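Local structure of methyltransferase (Thermus thermophilus, 3TMA) at residues R176-A181 with S251-I256; V190-L195 with A218-S223; R206-F211 with R264-F269; E65-L70 with H74-F79; L196-A201 with P346-L351. The protein catalyses the S-adenosyl-L-methionine-dependent methylation of the guanosine at position 6 of tRNA(Phe) to N2-methylguanosine. One frame throughout, in Å; residues are numbered along the deposited sequence. Where two conformers were deposited one is given.

Contact 1 of 5, residues R176-A181 with S251-I256; sequences RRFPKA and SGLSWI
Phe178 reaches out of the loop 176-181 to meet Ser251 and Leu253, which lie just past the end of helix 238-250. Its CB is clear of the opposite segment; with CG anti to the carbonyl carbon (chi1 -48°), the ring is swung across to it. CD1 and CE1 straddle the hydroxyl of Ser251, with CE1 3.6 Å from Ser251 OG. The oxygen lies in the plane of the ring, at its edge, where the weakly positive ring hydrogens suit an oxygen neighbour; this is van der Waals contact and no hydrogen bond. CE1 also meets CD1 of Leu253 at 4.0 Å, the two side chains crossing at about a right angle. On the other side of the ring, CE2 packs on OE1 of Glu220, and one face has CB of Arg177 over its rim. Gly252, at positive phi, is the C-prime residue of the Schellman motif that ends helix 238-250, a place that favours glycine. A large aromatic suits position 178 because it spans between elements: the loop before helix 189-198 lies against Glu220 and Ser223 of helix 216-225 and against the segment 251-256, which leads from helix 238-250 into strand 257-260.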
# COMPACT_ATOMS: atom_id res chain seq x y z
N ARG A 176 -1.26 8.62 -0.04
CA ARG A 176 -1.55 9.82 -0.83
C ARG A 176 -0.33 10.69 -1.15
O ARG A 176 -0.46 11.85 -1.53
CB ARG A 176 -2.60 10.69 -0.14
CG ARG A 176 -3.93 10.01 -0.02
CD ARG A 176 -4.75 10.17 -1.31
NE ARG A 176 -6.18 10.13 -1.01
CZ ARG A 176 -6.91 9.02 -0.99
NH1 ARG A 176 -6.37 7.85 -1.31
NH2 ARG A 176 -8.21 9.08 -0.68
N ARG A 177 0.86 10.11 -1.12
CA ARG A 177 2.03 10.82 -1.64
C ARG A 177 1.99 10.92 -3.17
O ARG A 177 1.31 10.11 -3.85
CB ARG A 177 3.33 10.19 -1.12
CG ARG A 177 3.45 8.66 -1.31
CD ARG A 177 4.78 8.18 -0.75
NE ARG A 177 4.97 6.75 -0.98
CZ ARG A 177 4.44 5.78 -0.24
NH1 ARG A 177 3.64 6.08 0.78
NH2 ARG A 177 4.69 4.50 -0.52
N PHE A 178 2.70 11.91 -3.71
CA PHE A 178 2.78 12.15 -5.15
C PHE A 178 1.40 12.36 -5.81
O PHE A 178 1.10 11.70 -6.81
CB PHE A 178 3.56 11.01 -5.86
CG PHE A 178 4.86 10.67 -5.19
CD1 PHE A 178 5.73 11.69 -4.84
CD2 PHE A 178 5.17 9.36 -4.84
CE1 PHE A 178 6.93 11.40 -4.15
CE2 PHE A 178 6.39 9.05 -4.19
CZ PHE A 178 7.26 10.07 -3.85
N PRO A 179 0.57 13.30 -5.27
CA PRO A 179 -0.79 13.48 -5.75
C PRO A 179 -0.84 13.99 -7.21
O PRO A 179 -1.78 13.67 -7.93
CB PRO A 179 -1.38 14.53 -4.78
CG PRO A 179 -0.18 15.33 -4.31
CD PRO A 179 0.91 14.24 -4.19
N LYS A 180 0.18 14.71 -7.66
CA LYS A 180 0.23 15.12 -9.06
C LYS A 180 0.26 13.92 -10.02
O LYS A 180 -0.23 14.01 -11.14
CB LYS A 180 1.41 16.06 -9.33
CG LYS A 180 1.12 17.56 -9.15
CD LYS A 180 2.41 18.40 -9.19
CE LYS A 180 2.44 19.47 -8.09
NZ LYS A 180 1.62 20.69 -8.38
N ALA A 181 0.81 12.80 -9.59
CA ALA A 181 0.76 11.60 -10.42
C ALA A 181 -0.50 10.74 -10.19
O ALA A 181 -0.68 9.73 -10.87
CB ALA A 181 2.01 10.77 -10.23
N SER A 251 8.58 17.16 -6.09
CA SER A 251 9.19 16.43 -4.96
C SER A 251 10.71 16.34 -5.00
O SER A 251 11.27 15.59 -4.21
CB SER A 251 8.64 14.99 -4.89
OG SER A 251 7.27 14.96 -4.50
N GLY A 252 11.38 17.07 -5.89
CA GLY A 252 12.86 17.09 -5.94
C GLY A 252 13.48 15.84 -6.59
O GLY A 252 14.63 15.48 -6.30
N LEU A 253 12.75 15.20 -7.49
CA LEU A 253 13.17 13.92 -8.06
C LEU A 253 13.44 14.08 -9.55
O LEU A 253 13.07 13.24 -10.35
CB LEU A 253 12.07 12.84 -7.82
CG LEU A 253 11.69 12.61 -6.36
CD1 LEU A 253 10.41 11.75 -6.15
CD2 LEU A 253 12.86 12.02 -5.56
N SER A 254 14.12 15.14 -9.91
CA SER A 254 14.28 15.48 -11.29
C SER A 254 15.29 14.70 -12.10
O SER A 254 15.37 14.97 -13.25
CB SER A 254 14.60 16.94 -11.45
OG SER A 254 13.61 17.76 -10.90
N TRP A 255 16.06 13.79 -11.51
CA TRP A 255 16.96 13.02 -12.31
C TRP A 255 16.26 11.90 -13.09
O TRP A 255 16.89 11.26 -13.84
CB TRP A 255 18.05 12.45 -11.45
CG TRP A 255 17.60 11.53 -10.40
CD1 TRP A 255 17.44 10.20 -10.48
CD2 TRP A 255 17.24 11.89 -9.08
NE1 TRP A 255 17.04 9.69 -9.30
CE2 TRP A 255 16.89 10.72 -8.42
CE3 TRP A 255 17.19 13.09 -8.39
CZ2 TRP A 255 16.50 10.70 -7.12
CZ3 TRP A 255 16.81 13.07 -7.09
CH2 TRP A 255 16.46 11.89 -6.47
N ILE A 256 14.98 11.66 -12.90
CA ILE A 256 14.29 10.58 -13.66
C ILE A 256 14.29 10.95 -15.16
O ILE A 256 13.96 12.09 -15.51
CB ILE A 256 12.85 10.42 -13.21
CG1 ILE A 256 12.80 9.94 -11.74
CG2 ILE A 256 12.12 9.42 -14.13
CD1 ILE A 256 11.42 10.24 -11.07

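Contact 2 of 5, residues V190-L195 with A218-S223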
# COMPACT_ATOMS: atom_id res chain seq x y z
N VAL A 190 1.91 2.55 -2.59
CA VAL A 190 2.19 1.35 -1.77
C VAL A 190 2.48 0.10 -2.65
O VAL A 190 3.42 -0.65 -2.40
CB VAL A 190 1.04 1.07 -0.79
CG1 VAL A 190 1.20 -0.32 -0.15
CG2 VAL A 190 1.01 2.19 0.31
N LEU A 191 1.67 -0.11 -3.68
CA LEU A 191 1.90 -1.16 -4.64
C LEU A 191 3.20 -0.99 -5.43
O LEU A 191 3.96 -1.96 -5.62
CB LEU A 191 0.74 -1.26 -5.61
CG LEU A 191 -0.04 -2.53 -5.31
CD1 LEU A 191 -1.31 -2.57 -6.16
CD2 LEU A 191 0.89 -3.72 -5.62
N ALA A 192 3.50 0.25 -5.81
CA ALA A 192 4.79 0.55 -6.43
C ALA A 192 5.99 0.20 -5.53
O ALA A 192 6.99 -0.38 -5.99
CB ALA A 192 4.83 2.05 -6.83
N GLN A 193 5.92 0.59 -4.26
CA GLN A 193 6.99 0.24 -3.26
C GLN A 193 7.13 -1.29 -3.11
O GLN A 193 8.26 -1.84 -3.01
CB GLN A 193 6.64 0.87 -1.89
CG GLN A 193 7.59 0.48 -0.72
CD GLN A 193 8.98 1.09 -0.89
OE1 GLN A 193 9.96 0.49 -0.46
NE2 GLN A 193 9.08 2.24 -1.55
N ALA A 194 5.99 -2.00 -3.13
CA ALA A 194 6.03 -3.47 -3.07
C ALA A 194 6.72 -4.08 -4.30
O ALA A 194 7.51 -5.04 -4.15
CB ALA A 194 4.59 -4.03 -2.95
N LEU A 195 6.46 -3.56 -5.51
CA LEU A 195 7.19 -4.08 -6.69
C LEU A 195 8.70 -3.89 -6.54
O LEU A 195 9.51 -4.78 -6.90
CB LEU A 195 6.73 -3.39 -8.00
CG LEU A 195 5.28 -3.65 -8.41
CD1 LEU A 195 4.92 -2.84 -9.68
CD2 LEU A 195 5.09 -5.17 -8.64
N ALA A 218 7.97 5.26 -11.16
CA ALA A 218 9.25 5.97 -11.26
C ALA A 218 9.53 6.88 -10.05
O ALA A 218 10.67 6.94 -9.57
CB ALA A 218 9.34 6.81 -12.59
N LEU A 219 8.50 7.59 -9.58
CA LEU A 219 8.69 8.52 -8.49
C LEU A 219 8.95 7.73 -7.22
O LEU A 219 9.77 8.14 -6.41
CB LEU A 219 7.41 9.40 -8.30
CG LEU A 219 7.04 10.28 -9.53
CD1 LEU A 219 5.59 10.82 -9.43
CD2 LEU A 219 8.02 11.44 -9.66
N GLU A 220 8.17 6.65 -6.99
CA GLU A 220 8.41 5.79 -5.81
C GLU A 220 9.84 5.23 -5.78
O GLU A 220 10.54 5.26 -4.72
CB GLU A 220 7.37 4.68 -5.70
CG GLU A 220 7.49 3.85 -4.39
CD GLU A 220 7.07 4.63 -3.09
OE1 GLU A 220 6.49 5.73 -3.17
OE2 GLU A 220 7.34 4.13 -1.99
N ALA A 221 10.28 4.74 -6.94
CA ALA A 221 11.63 4.22 -7.07
C ALA A 221 12.70 5.32 -6.78
O ALA A 221 13.66 5.10 -6.04
CB ALA A 221 11.83 3.68 -8.50
N ALA A 222 12.56 6.48 -7.43
CA ALA A 222 13.55 7.58 -7.25
C ALA A 222 13.59 8.05 -5.81
O ALA A 222 14.67 8.20 -5.22
CB ALA A 222 13.24 8.77 -8.18
N SER A 223 12.41 8.18 -5.20
CA SER A 223 12.30 8.68 -3.83
C SER A 223 12.93 7.68 -2.86
O SER A 223 13.54 8.07 -1.87
CB SER A 223 10.83 8.92 -3.49
OG SER A 223 10.62 9.06 -2.09
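Two helices of the Rossmann-fold methyltransferase domain, 189-198 and 216-225, approach each other through Ala192, Gln193 and Glu220. The small CB of Ala192 lets the helices come near, meeting CB of Glu220 at 3.8 Å. Beyond that point the glutamate passes alongside the backbone of the first helix, its CG 3.6 Å from Gln193 N. Its CG is anti to the backbone N (chi1 -173°) and the chain then bends at chi2, which brings the carboxylate over to Gln193. There Gln193 NE2 donates to Glu220 OE2 at 2.6 Å, a short bond with an N-H...O angle of 147°. The oxygen accepts through its anti lone pair, and the amide and carboxylate planes stand 82° apart. The other oxygen, OE1, takes salt bridges from Arg177 and Arg71, so this buried carboxylate is held from both of its oxygens, and the two arginines would be expected to favour its ionised form. Gln193 is fixed by Arg197, which bonds to its OE1. Ala192 lies close to Thr216, assigned by similarity to S-adenosyl-L-methionine binding. Helix 216-225 follows strand 207-209 and the loop with Ser214 and Gly215, Thr216 opening the helix: the strand-loop-helix arrangement typical of the cofactor site in Rossmann-fold methyltransferases.

Contact 3 of 5, residues R206-F211 with R264-F269; sequences RVLDPF and RHLPRF
The two methyls of Leu266 meet Leu208, on strand 207-209 of the Rossmann-fold sheet, and Pro210, just after that strand. This apolar cluster joins the strand's C-terminal end to the segment 264-269, which continues the loop carrying Asp262 and Ala263. The side chains are turned so that methyls of Leu266 meet a methyl of Leu208 and the ring CB of Pro210. Leu208 has its CG anti to the backbone N (chi1 164°), which carries the isobutyl group out from the sheet, and its CD2 meets CD1 of Leu266 at 4.2 Å, the two leucines running obliquely to one another. Leu266 takes the other common setting, with CG anti to its carbonyl carbon (chi1 -68°), and the two branches divide the work unevenly: CD1 serves both Leu208 and Pro210, while CD2 goes to Pro210 alone. A branched aliphatic chain fits because it can touch two neighbours at once. Proline suits its place because its ring offers a compact hydrocarbon surface where the strand gives way to a loop; it also lies on Ile276 and Ala278 of strand 275-278. Phe299 of helix 290-305 touches both Pro210 and Leu266, so the helix closes over the same cluster. The neighbourhood is probably that of the cofactor pocket: Asp262, Ala263 and Asn279 are assigned to S-adenosyl-L-methionine binding by similarity, and Asp262 OD1 accepts a hydrogen bond from Arg264 N. Within segment 264-269, Phe269 N bonds to Leu266 O, holding a tight turn. The closest approach between the segments is Pro210 CB to Leu266 CD2, 4.0 Å.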
# COMPACT_ATOMS: atom_id res chain seq x y z
N ARG A 206 20.18 0.33 -11.70
CA ARG A 206 19.45 0.99 -12.79
C ARG A 206 18.04 0.42 -12.83
O ARG A 206 17.85 -0.81 -12.83
CB ARG A 206 20.15 0.69 -14.14
CG ARG A 206 21.59 1.30 -14.25
CD ARG A 206 22.41 0.56 -15.35
NE ARG A 206 22.55 -0.87 -15.04
CZ ARG A 206 23.07 -1.77 -15.85
NH1 ARG A 206 23.17 -3.05 -15.47
NH2 ARG A 206 23.58 -1.40 -17.02
N VAL A 207 17.03 1.29 -12.94
CA VAL A 207 15.65 0.79 -12.82
C VAL A 207 14.86 1.34 -13.99
O VAL A 207 15.05 2.53 -14.34
CB VAL A 207 14.99 1.32 -11.52
CG1 VAL A 207 13.45 0.97 -11.49
CG2 VAL A 207 15.68 0.74 -10.31
N LEU A 208 14.01 0.50 -14.62
CA LEU A 208 13.14 0.99 -15.70
C LEU A 208 11.67 0.80 -15.32
O LEU A 208 11.27 -0.28 -14.88
CB LEU A 208 13.42 0.26 -17.02
CG LEU A 208 12.37 0.38 -18.15
CD1 LEU A 208 12.34 1.83 -18.73
CD2 LEU A 208 12.68 -0.68 -19.26
N ASP A 209 10.87 1.86 -15.54
CA ASP A 209 9.38 1.79 -15.43
C ASP A 209 8.77 1.88 -16.87
O ASP A 209 8.63 2.97 -17.43
CB ASP A 209 8.94 2.96 -14.56
CG ASP A 209 7.42 3.14 -14.50
OD1 ASP A 209 6.67 2.26 -15.04
OD2 ASP A 209 6.99 4.18 -13.90
N PRO A 210 8.46 0.72 -17.50
CA PRO A 210 8.18 0.77 -18.94
C PRO A 210 6.75 1.18 -19.31
O PRO A 210 6.49 1.47 -20.49
CB PRO A 210 8.50 -0.66 -19.40
CG PRO A 210 8.12 -1.55 -18.18
CD PRO A 210 8.48 -0.66 -16.97
N PHE A 211 5.83 1.21 -18.33
CA PHE A 211 4.46 1.73 -18.58
C PHE A 211 4.19 2.81 -17.55
O PHE A 211 3.46 2.58 -16.57
CB PHE A 211 3.39 0.62 -18.43
CG PHE A 211 3.61 -0.58 -19.32
CD1 PHE A 211 3.12 -0.59 -20.61
CD2 PHE A 211 4.31 -1.71 -18.85
CE1 PHE A 211 3.33 -1.70 -21.47
CE2 PHE A 211 4.56 -2.82 -19.71
CZ PHE A 211 4.03 -2.81 -21.02
N ARG A 264 6.52 -2.07 -26.56
CA ARG A 264 6.70 -3.22 -27.45
C ARG A 264 8.10 -3.22 -28.10
O ARG A 264 8.52 -4.25 -28.65
CB ARG A 264 5.66 -3.23 -28.59
CG ARG A 264 4.21 -3.38 -28.16
CD ARG A 264 3.30 -3.19 -29.38
NE ARG A 264 2.14 -4.09 -29.44
CZ ARG A 264 0.90 -3.77 -29.03
NH1 ARG A 264 0.67 -2.58 -28.49
NH2 ARG A 264 -0.11 -4.64 -29.16
N HIS A 265 8.80 -2.08 -28.05
CA HIS A 265 10.12 -1.95 -28.65
C HIS A 265 11.11 -1.25 -27.71
O HIS A 265 11.83 -0.31 -28.13
CB HIS A 265 10.02 -1.14 -29.94
CG HIS A 265 9.12 -1.76 -30.96
ND1 HIS A 265 9.45 -2.92 -31.64
CD2 HIS A 265 7.89 -1.40 -31.39
CE1 HIS A 265 8.45 -3.25 -32.44
NE2 HIS A 265 7.49 -2.35 -32.31
N LEU A 266 11.16 -1.70 -26.46
CA LEU A 266 12.00 -1.08 -25.42
C LEU A 266 13.45 -0.81 -25.78
O LEU A 266 14.00 0.25 -25.44
CB LEU A 266 11.94 -1.88 -24.11
CG LEU A 266 10.59 -1.85 -23.39
CD1 LEU A 266 10.64 -2.82 -22.24
CD2 LEU A 266 10.26 -0.43 -22.96
N PRO A 267 14.10 -1.75 -26.51
CA PRO A 267 15.49 -1.45 -26.87
C PRO A 267 15.69 -0.29 -27.87
O PRO A 267 16.81 0.20 -27.98
CB PRO A 267 16.03 -2.77 -27.41
CG PRO A 267 15.02 -3.84 -26.91
CD PRO A 267 13.71 -3.11 -26.92
N ARG A 268 14.64 0.22 -28.52
CA ARG A 268 14.75 1.42 -29.37
C ARG A 268 14.98 2.67 -28.49
O ARG A 268 15.38 3.73 -28.99
CB ARG A 268 13.48 1.62 -30.21
CG ARG A 268 13.25 0.62 -31.36
CD ARG A 268 12.00 0.94 -32.20
NE ARG A 268 11.59 -0.18 -33.05
CZ ARG A 268 10.55 -0.17 -33.88
NH1 ARG A 268 9.79 0.92 -34.01
NH2 ARG A 268 10.28 -1.23 -34.62
N PHE A 269 14.71 2.55 -27.20
CA PHE A 269 14.58 3.72 -26.31
C PHE A 269 15.44 3.70 -25.04
O PHE A 269 15.82 4.75 -24.52
CB PHE A 269 13.12 3.89 -25.88
CG PHE A 269 12.18 4.08 -27.04
CD1 PHE A 269 12.11 5.31 -27.69
CD2 PHE A 269 11.44 3.01 -27.53
CE1 PHE A 269 11.27 5.49 -28.80
CE2 PHE A 269 10.59 3.18 -28.65
CZ PHE A 269 10.51 4.41 -29.28

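Contact 4 of 5, residues E65-L70 with H74-F79; sequences EEALGL and HHLVLF
Leu76 is the one residue of the segment 74-79 that meets the 3-10 segment 65-69 and Leu70 after it, touching Ala67, Leu68 and Leu70. The contact lies in the ferredoxin-like NFLD and THUMP region, only a few residues apart along the chain. His74 and His75 lead into strand 76-84 of its mixed sheet and turn to other partners: His74 bonds through ND1 to Ser175, and His75 through ND1 to Thr170. Leu76 opens the strand and points at the turn. Its CG lies anti to the carbonyl carbon (chi1 -58°), and the two methyls part from there. CD1 sits 3.7 Å from CB of Ala67, close beside that residue's carbonyl oxygen, and 4.0 Å from CD2 of Leu68. CD2 meets CD1 of Leu70 at 3.9 Å. Alanine suits position 67, where its methyl lets the turn lie near the strand, while Leu68 and Leu70 reach CD1 and CD2 of Leu76 with longer chains, each oblique to it. Val77 to Phe79 continue the strand, Val77 pairing with Glu23 of strand 21-25. Leu70 also rests on helix 31-41. No hydrogen bond crosses between the segments: the contact is purely apolar and converges on Leu76.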
# COMPACT_ATOMS: atom_id res chain seq x y z
N GLU A 65 6.16 9.99 15.44
CA GLU A 65 5.97 10.45 14.07
C GLU A 65 6.70 9.52 13.12
O GLU A 65 6.42 9.51 11.92
CB GLU A 65 6.50 11.89 13.89
CG GLU A 65 5.47 12.99 14.21
CD GLU A 65 5.40 13.32 15.71
OE1 GLU A 65 6.13 12.67 16.52
OE2 GLU A 65 4.60 14.20 16.09
N GLU A 66 7.63 8.75 13.66
CA GLU A 66 8.39 7.77 12.90
C GLU A 66 7.48 6.78 12.15
O GLU A 66 7.79 6.35 11.02
CB GLU A 66 9.42 7.06 13.84
CG GLU A 66 8.86 5.92 14.79
CD GLU A 66 8.17 6.45 16.05
OE1 GLU A 66 8.37 7.65 16.37
OE2 GLU A 66 7.38 5.69 16.69
N ALA A 67 6.30 6.49 12.72
CA ALA A 67 5.40 5.54 12.11
C ALA A 67 4.86 6.12 10.80
O ALA A 67 4.56 5.39 9.86
CB ALA A 67 4.26 5.23 13.07
N LEU A 68 4.79 7.44 10.71
CA LEU A 68 4.26 8.05 9.49
C LEU A 68 5.21 7.97 8.28
O LEU A 68 4.86 8.41 7.18
CB LEU A 68 3.86 9.50 9.73
CG LEU A 68 2.83 9.72 10.84
CD1 LEU A 68 2.75 11.23 11.21
CD2 LEU A 68 1.46 9.20 10.46
N GLY A 69 6.40 7.41 8.48
CA GLY A 69 7.39 7.28 7.41
C GLY A 69 7.26 5.95 6.66
O GLY A 69 8.06 5.64 5.75
N LEU A 70 6.28 5.14 7.08
CA LEU A 70 6.09 3.80 6.48
C LEU A 70 5.67 3.94 5.03
O LEU A 70 4.80 4.74 4.71
CB LEU A 70 5.01 3.02 7.25
CG LEU A 70 5.46 2.57 8.63
CD1 LEU A 70 4.27 2.08 9.49
CD2 LEU A 70 6.57 1.51 8.52
N HIS A 74 -1.24 1.99 4.43
CA HIS A 74 -2.30 2.92 4.06
C HIS A 74 -2.73 3.74 5.27
O HIS A 74 -2.49 4.96 5.31
CB HIS A 74 -3.49 2.18 3.46
CG HIS A 74 -3.21 1.59 2.13
ND1 HIS A 74 -2.74 2.33 1.06
CD2 HIS A 74 -3.36 0.32 1.67
CE1 HIS A 74 -2.63 1.55 0.00
NE2 HIS A 74 -2.94 0.31 0.37
N HIS A 75 -3.25 3.08 6.31
CA HIS A 75 -3.70 3.73 7.56
C HIS A 75 -2.98 3.14 8.78
O HIS A 75 -2.51 2.00 8.74
CB HIS A 75 -5.24 3.60 7.75
CG HIS A 75 -6.03 4.67 7.04
ND1 HIS A 75 -5.73 6.02 7.17
CD2 HIS A 75 -7.05 4.60 6.16
CE1 HIS A 75 -6.57 6.73 6.43
NE2 HIS A 75 -7.39 5.89 5.82
N LEU A 76 -2.84 3.97 9.81
CA LEU A 76 -2.32 3.54 11.10
C LEU A 76 -3.40 3.81 12.19
O LEU A 76 -3.96 4.91 12.26
CB LEU A 76 -1.08 4.36 11.45
CG LEU A 76 0.09 4.31 10.44
CD1 LEU A 76 1.22 5.19 10.96
CD2 LEU A 76 0.57 2.85 10.28
N VAL A 77 -3.59 2.84 13.07
CA VAL A 77 -4.48 2.96 14.27
C VAL A 77 -3.69 2.59 15.52
O VAL A 77 -3.03 1.58 15.54
CB VAL A 77 -5.68 1.97 14.12
CG1 VAL A 77 -6.67 2.10 15.27
CG2 VAL A 77 -6.42 2.29 12.79
N LEU A 78 -3.79 3.38 16.57
CA LEU A 78 -3.27 2.96 17.88
C LEU A 78 -4.41 2.36 18.68
O LEU A 78 -5.38 3.07 18.97
CB LEU A 78 -2.68 4.16 18.62
CG LEU A 78 -2.26 3.97 20.09
CD1 LEU A 78 -1.12 3.01 20.16
CD2 LEU A 78 -1.86 5.35 20.66
N PHE A 79 -4.34 1.05 18.94
CA PHE A 79 -5.35 0.39 19.75
C PHE A 79 -4.84 0.45 21.17
O PHE A 79 -3.73 -0.03 21.43
CB PHE A 79 -5.59 -1.05 19.29
CG PHE A 79 -6.44 -1.14 18.05
CD1 PHE A 79 -7.70 -0.50 18.00
CD2 PHE A 79 -5.98 -1.85 16.93
CE1 PHE A 79 -8.49 -0.57 16.82
CE2 PHE A 79 -6.78 -1.95 15.76
CZ PHE A 79 -8.05 -1.34 15.73

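Contact 5 of 5, residues L196-A201 with P346-L351; sequences LRLADA and PRVFVL
Leu198, in the last turn of helix 189-198, lies over Val348 and Val350 of strand 347-353. Its chi1 of -68° sets CG anti to the carbonyl carbon, and the extended chi2 carries CD1 on to Val348, where it stands 3.6 Å from CG1. The two side chains run obliquely to each other. The base of the leucine has a different partner: its CB is 3.9 Å from CG2 of Val350, and Leu198 O comes to 3.5 Å from Val350 CG2. One residue therefore spans two valines, the tip on one and the root on the other. The valines share a conformation. Each has CG1 anti to the backbone N (chi1 174° in Val348 and -178° in Val350) and CG2 anti to the carbonyl carbon, but they use different branches, CG1 in Val348 and both methyls in Val350. Being two apart in an extended strand, they face the same way, toward the helix, whereas Phe349 between them points away. Valine suits such a surface: branching at CB keeps the methyls close to the backbone and makes a flat apolar surface for the leucine. Directly after the helix, Asp200 adopts positive phi with bonds back into the last turn, a Schellman motif that ends the helix. Strand 347-353 is antiparallel to both its neighbours, 312-317 and 331-338; Leu198 also touches Arg337 of the latter, while Ala199 touches Ala314 of the former, so the C-terminal end of helix 189-198 packs across three strands of the sheet.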
# COMPACT_ATOMS: atom_id res chain seq x y z
N LEU A 196 9.08 -2.70 -6.08
CA LEU A 196 10.47 -2.36 -5.79
C LEU A 196 11.14 -3.40 -4.87
O LEU A 196 12.22 -3.91 -5.16
CB LEU A 196 10.46 -1.00 -5.11
CG LEU A 196 11.64 -0.07 -5.14
CD1 LEU A 196 12.15 0.16 -6.56
CD2 LEU A 196 11.17 1.22 -4.50
N ARG A 197 10.49 -3.68 -3.74
CA ARG A 197 10.98 -4.65 -2.77
C ARG A 197 10.95 -6.10 -3.27
O ARG A 197 11.90 -6.88 -3.02
CB ARG A 197 10.16 -4.53 -1.46
CG ARG A 197 10.45 -3.21 -0.73
CD ARG A 197 9.52 -2.95 0.47
NE ARG A 197 10.00 -1.78 1.24
CZ ARG A 197 10.56 -1.84 2.45
NH1 ARG A 197 10.68 -3.00 3.09
NH2 ARG A 197 11.02 -0.74 3.01
N LEU A 198 9.87 -6.48 -3.96
CA LEU A 198 9.80 -7.85 -4.49
C LEU A 198 10.88 -8.10 -5.56
O LEU A 198 11.33 -9.21 -5.72
CB LEU A 198 8.43 -8.16 -5.06
CG LEU A 198 7.34 -8.23 -3.99
CD1 LEU A 198 5.95 -8.13 -4.66
CD2 LEU A 198 7.51 -9.56 -3.21
N ALA A 199 11.25 -7.05 -6.29
CA ALA A 199 12.33 -7.14 -7.30
C ALA A 199 13.73 -7.01 -6.68
O ALA A 199 14.75 -7.14 -7.38
CB ALA A 199 12.15 -6.07 -8.37
N ASP A 200 13.77 -6.77 -5.38
CA ASP A 200 15.02 -6.61 -4.64
C ASP A 200 15.86 -5.50 -5.29
O ASP A 200 17.02 -5.70 -5.60
CB ASP A 200 15.79 -7.93 -4.62
CG ASP A 200 17.00 -7.91 -3.68
OD1 ASP A 200 18.05 -8.51 -4.03
OD2 ASP A 200 16.92 -7.26 -2.61
N ALA A 201 15.24 -4.35 -5.58
CA ALA A 201 15.99 -3.18 -6.08
C ALA A 201 16.72 -2.49 -4.90
O ALA A 201 16.12 -2.29 -3.86
CB ALA A 201 15.05 -2.20 -6.70
N PRO A 346 -4.96 -8.85 -8.83
CA PRO A 346 -3.85 -9.15 -9.74
C PRO A 346 -2.79 -10.05 -9.08
O PRO A 346 -2.76 -10.17 -7.84
CB PRO A 346 -3.26 -7.79 -10.03
CG PRO A 346 -3.60 -6.96 -8.85
CD PRO A 346 -5.00 -7.43 -8.46
N ARG A 347 -1.97 -10.68 -9.91
CA ARG A 347 -0.79 -11.40 -9.43
C ARG A 347 0.42 -10.49 -9.59
O ARG A 347 0.46 -9.65 -10.51
CB ARG A 347 -0.60 -12.68 -10.28
CG ARG A 347 -1.44 -13.87 -9.76
CD ARG A 347 -2.95 -13.63 -9.89
NE ARG A 347 -3.68 -14.87 -9.60
CZ ARG A 347 -4.74 -14.98 -8.80
NH1 ARG A 347 -5.39 -13.89 -8.40
NH2 ARG A 347 -5.22 -16.19 -8.51
N VAL A 348 1.40 -10.63 -8.69
CA VAL A 348 2.75 -10.06 -8.93
C VAL A 348 3.67 -11.25 -9.25
O VAL A 348 3.72 -12.24 -8.50
CB VAL A 348 3.35 -9.30 -7.71
CG1 VAL A 348 4.82 -8.87 -8.02
CG2 VAL A 348 2.49 -8.03 -7.37
N PHE A 349 4.36 -11.16 -10.38
CA PHE A 349 5.38 -12.17 -10.70
C PHE A 349 6.75 -11.53 -10.63
O PHE A 349 6.88 -10.39 -11.04
CB PHE A 349 5.14 -12.64 -12.15
CG PHE A 349 3.87 -13.47 -12.32
CD1 PHE A 349 3.70 -14.65 -11.62
CD2 PHE A 349 2.89 -13.09 -13.21
CE1 PHE A 349 2.52 -15.46 -11.80
CE2 PHE A 349 1.73 -13.92 -13.41
CZ PHE A 349 1.56 -15.08 -12.68
N VAL A 350 7.72 -12.23 -10.07
CA VAL A 350 9.11 -11.82 -10.17
C VAL A 350 9.82 -12.79 -11.11
O VAL A 350 9.81 -14.00 -10.88
CB VAL A 350 9.83 -11.81 -8.78
CG1 VAL A 350 11.28 -11.31 -8.93
CG2 VAL A 350 9.05 -10.84 -7.85
N LEU A 351 10.43 -12.23 -12.15
CA LEU A 351 11.18 -13.01 -13.14
C LEU A 351 12.65 -12.67 -13.00
O LEU A 351 13.00 -11.52 -12.68
CB LEU A 351 10.70 -12.66 -14.56
CG LEU A 351 9.19 -12.58 -14.76
CD1 LEU A 351 8.87 -11.90 -16.08
CD2 LEU A 351 8.52 -13.94 -14.69

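Contact 4 comes first along the chain and lies in the N-terminal, THUMP-containing part; the other four belong to the Rossmann-fold methyltransferase domain, where contact 2 is nested inside the loop closed by contact 1 and contact 3 inside that closed by contact 5. Contacts 2 and 5 share helix 189-198 and have centres about 11 Å apart; contacts 1 and 2, also about 11 Å apart, touch through side chains of 176-181 and helix 216-225. Contacts 3 and 5 reach the same seven-stranded sheet. Contact 4 meets contact 2 where His74 touches Val190, yet lies about 35 Å, centre to centre, from contact 3. The chain thus links its tRNA-methylating catalytic core to the THUMP-containing half.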